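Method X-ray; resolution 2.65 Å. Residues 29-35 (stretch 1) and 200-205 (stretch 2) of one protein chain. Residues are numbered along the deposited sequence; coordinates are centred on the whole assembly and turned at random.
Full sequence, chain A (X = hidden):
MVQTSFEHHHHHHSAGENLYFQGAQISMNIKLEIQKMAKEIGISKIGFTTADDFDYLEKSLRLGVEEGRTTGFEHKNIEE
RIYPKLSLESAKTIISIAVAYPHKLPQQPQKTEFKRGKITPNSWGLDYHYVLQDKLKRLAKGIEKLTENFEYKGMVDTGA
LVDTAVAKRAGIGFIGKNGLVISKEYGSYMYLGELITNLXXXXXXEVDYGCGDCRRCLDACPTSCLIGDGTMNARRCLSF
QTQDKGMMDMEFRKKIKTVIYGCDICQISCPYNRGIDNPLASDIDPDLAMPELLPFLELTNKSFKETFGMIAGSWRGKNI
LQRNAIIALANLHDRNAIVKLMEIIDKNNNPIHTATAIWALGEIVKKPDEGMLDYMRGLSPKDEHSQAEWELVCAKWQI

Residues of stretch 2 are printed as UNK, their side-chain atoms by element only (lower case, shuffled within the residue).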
# COMPACT_ATOMS: atom_id res chain seq x y z
N ASN A 29 -8.31 33.07 -16.22
CA ASN A 29 -9.12 32.64 -15.08
C ASN A 29 -9.32 31.15 -15.22
O ASN A 29 -10.23 30.60 -14.64
CB ASN A 29 -10.45 33.40 -14.92
CG ASN A 29 -10.31 34.71 -14.14
OD1 ASN A 29 -9.21 35.12 -13.77
ND2 ASN A 29 -11.44 35.36 -13.89
N ILE A 30 -8.43 30.51 -15.99
CA ILE A 30 -8.41 29.05 -16.07
C ILE A 30 -8.18 28.45 -14.69
O ILE A 30 -8.88 27.52 -14.30
CB ILE A 30 -7.34 28.43 -17.03
CG1 ILE A 30 -6.19 29.40 -17.39
CG2 ILE A 30 -8.02 27.92 -18.29
CD1 ILE A 30 -5.27 29.79 -16.26
N LYS A 31 -7.23 29.00 -13.95
CA LYS A 31 -6.88 28.46 -12.64
C LYS A 31 -8.10 28.43 -11.69
O LYS A 31 -8.29 27.47 -10.96
CB LYS A 31 -5.71 29.27 -12.03
CG LYS A 31 -5.29 28.80 -10.66
CD LYS A 31 -3.91 29.30 -10.29
CE LYS A 31 -3.66 29.11 -8.81
NZ LYS A 31 -2.23 29.32 -8.46
N LEU A 32 -8.91 29.48 -11.73
CA LEU A 32 -10.12 29.55 -10.91
C LEU A 32 -11.18 28.61 -11.49
O LEU A 32 -11.96 28.02 -10.76
CB LEU A 32 -10.65 30.99 -10.83
CG LEU A 32 -11.38 31.39 -9.55
CD1 LEU A 32 -11.50 32.91 -9.46
CD2 LEU A 32 -12.77 30.76 -9.43
N GLU A 33 -11.18 28.48 -12.82
CA GLU A 33 -12.15 27.61 -13.51
C GLU A 33 -11.87 26.13 -13.29
O GLU A 33 -12.79 25.34 -13.14
CB GLU A 33 -12.19 27.91 -15.02
CG GLU A 33 -13.25 28.92 -15.43
CD GLU A 33 -14.62 28.58 -14.89
OE1 GLU A 33 -14.96 27.36 -14.85
OE2 GLU A 33 -15.36 29.51 -14.51
N ILE A 34 -10.59 25.77 -13.30
CA ILE A 34 -10.13 24.41 -13.01
C ILE A 34 -10.56 24.05 -11.60
O ILE A 34 -11.32 23.10 -11.41
CB ILE A 34 -8.61 24.27 -13.19
CG1 ILE A 34 -8.28 24.17 -14.67
CG2 ILE A 34 -8.08 23.05 -12.47
CD1 ILE A 34 -6.80 24.30 -15.00
N GLN A 35 -10.09 24.83 -10.63
CA GLN A 35 -10.48 24.64 -9.22
C GLN A 35 -11.99 24.45 -9.06
O GLN A 35 -12.44 23.62 -8.28
CB GLN A 35 -10.01 25.83 -8.37
CG GLN A 35 -8.49 25.94 -8.21
CD GLN A 35 -8.05 27.16 -7.42
OE1 GLN A 35 -8.88 27.96 -6.99
NE2 GLN A 35 -6.75 27.30 -7.22
N UNK A 200 0.33 27.51 -19.29
CA UNK A 200 1.10 28.47 -18.51
C UNK A 200 0.18 28.86 -17.38
O UNK A 200 -0.84 29.50 -17.62
c UNK A 200 2.76 30.37 -18.99
c UNK A 200 1.45 29.70 -19.37
c UNK A 200 3.96 29.74 -19.67
o UNK A 200 4.90 29.32 -18.95
o UNK A 200 3.97 29.66 -20.91
N UNK A 201 0.50 28.43 -16.16
CA UNK A 201 -0.37 28.74 -15.01
C UNK A 201 0.43 29.12 -13.78
O UNK A 201 1.53 28.63 -13.55
c UNK A 201 -3.32 26.27 -15.69
c UNK A 201 -2.33 27.40 -15.86
c UNK A 201 -2.16 27.93 -13.41
c UNK A 201 -1.36 27.61 -14.68
N UNK A 202 -0.17 30.02 -13.01
CA UNK A 202 0.36 30.51 -11.74
C UNK A 202 0.60 29.37 -10.76
O UNK A 202 -0.38 28.76 -10.31
c UNK A 202 -0.63 31.50 -11.09
c UNK A 202 0.60 33.69 -11.11
o UNK A 202 0.60 33.96 -9.89
c UNK A 202 -0.58 32.91 -11.65
o UNK A 202 1.51 34.03 -11.89
N UNK A 203 1.87 29.09 -10.43
CA UNK A 203 2.11 28.09 -9.38
C UNK A 203 1.44 28.47 -8.07
O UNK A 203 1.39 29.64 -7.72
c UNK A 203 4.14 28.52 -10.58
c UNK A 203 3.64 28.09 -9.24
c UNK A 203 3.12 29.51 -11.09
N UNK A 204 0.91 27.47 -7.37
CA UNK A 204 0.44 27.65 -6.01
C UNK A 204 1.64 27.83 -5.07
O UNK A 204 2.80 27.75 -5.50
c UNK A 204 -0.44 26.47 -5.56
o UNK A 204 -2.64 25.69 -6.03
c UNK A 204 -1.91 26.69 -5.87
o UNK A 204 -2.36 27.86 -5.89
N UNK A 205 1.36 28.05 -3.79
CA UNK A 205 2.37 28.48 -2.84
C UNK A 205 3.30 27.36 -2.33
O UNK A 205 4.50 27.37 -2.60
n UNK A 205 3.36 31.59 -2.81
o UNK A 205 2.56 32.39 -0.86
c UNK A 205 1.30 30.63 -1.92
c UNK A 205 2.47 31.61 -1.82
c UNK A 205 1.71 29.19 -1.65

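Position 200 has a side chain of three carbons, unbranched until the third, which carries two oxygens. Its CA-to-CB bond points away from the helix, and the closest side-chain approach is CB, 7.4 Å from CD1 of Ile-30. An unbranched chain ending in a carboxylate two carbons beyond CB is a glutamate, Glu-200, and its side chain makes no contact here.

Position 201 holds four carbons and no heteroatom, forked at the first, with one arm two carbons long. The bond from CA points toward the helix, and the carbons meet three residues there: Ile-30, Lys-31 and Ile-34. A fork at CB with unequal arms means isoleucine, Ile-201. Its CG1 lies 3.8 Å from CD1 of Ile-30, its CD1 lies 4.1 Å from CD1 of Ile-34, and its CG2 packs 3.8 Å from CD of Lys-31, against the aliphatic part of that chain.

Position 202 again shows three carbons in line, the last bearing two oxygens. Here CB starts toward the helix, 3.8 Å from NZ of Lys-31, but the end of the chain leads away. The atoms read as glutamate, Glu-202. What it gives the contact is backbone: its O accepts a hydrogen bond of 2.7 Å from NZ of Lys-31.

At position 203 three carbons close a ring onto the backbone N, which can only be proline, Pro-203. Its CA-to-CB bond points away, and the nearest ring atom, CD, stays 6.0 Å from NZ of Lys-31, so its part here is slight.

Position 204 carries two carbons, the second with two oxygens. CB leaves sideways, yet the end of the chain comes nearer and meets the lysine ammonium. This short carboxylate is aspartate, Asp-204; its OD1 sits 3.0 Å from NZ of Lys-31, a hydrogen bond within a salt bridge.

Position 205 has three carbons, the third carrying one oxygen and one nitrogen: a carboxamide, hence glutamine, Gln-205. The nearest atom of its side chain, CG, stays 7.5 Å from NZ of Lys-31.

The contact has an apolar part gathered around Ile-201 and a polar part gathered at NZ of Lys-31, linked where Lys-31 CD packs on Ile-201 CG2. Ile-30 and Ile-34, one helical turn apart and joined by the backbone hydrogen bond from Ile-34 N to Ile-30 O (2.6 Å), both offer methyl groups to Ile-201. Lys-31, with all four chi angles in t, extends past that same isoleucine and delivers its ammonium to a carbonyl and a carboxylate. The rule is economical: grease along the shaft of the lysine, paired acceptors at its tip. Three acidic side chains lie on the loop, but only Asp-204 bonds the ammonium.

Stretch 2 (200-205) EIEPDQ
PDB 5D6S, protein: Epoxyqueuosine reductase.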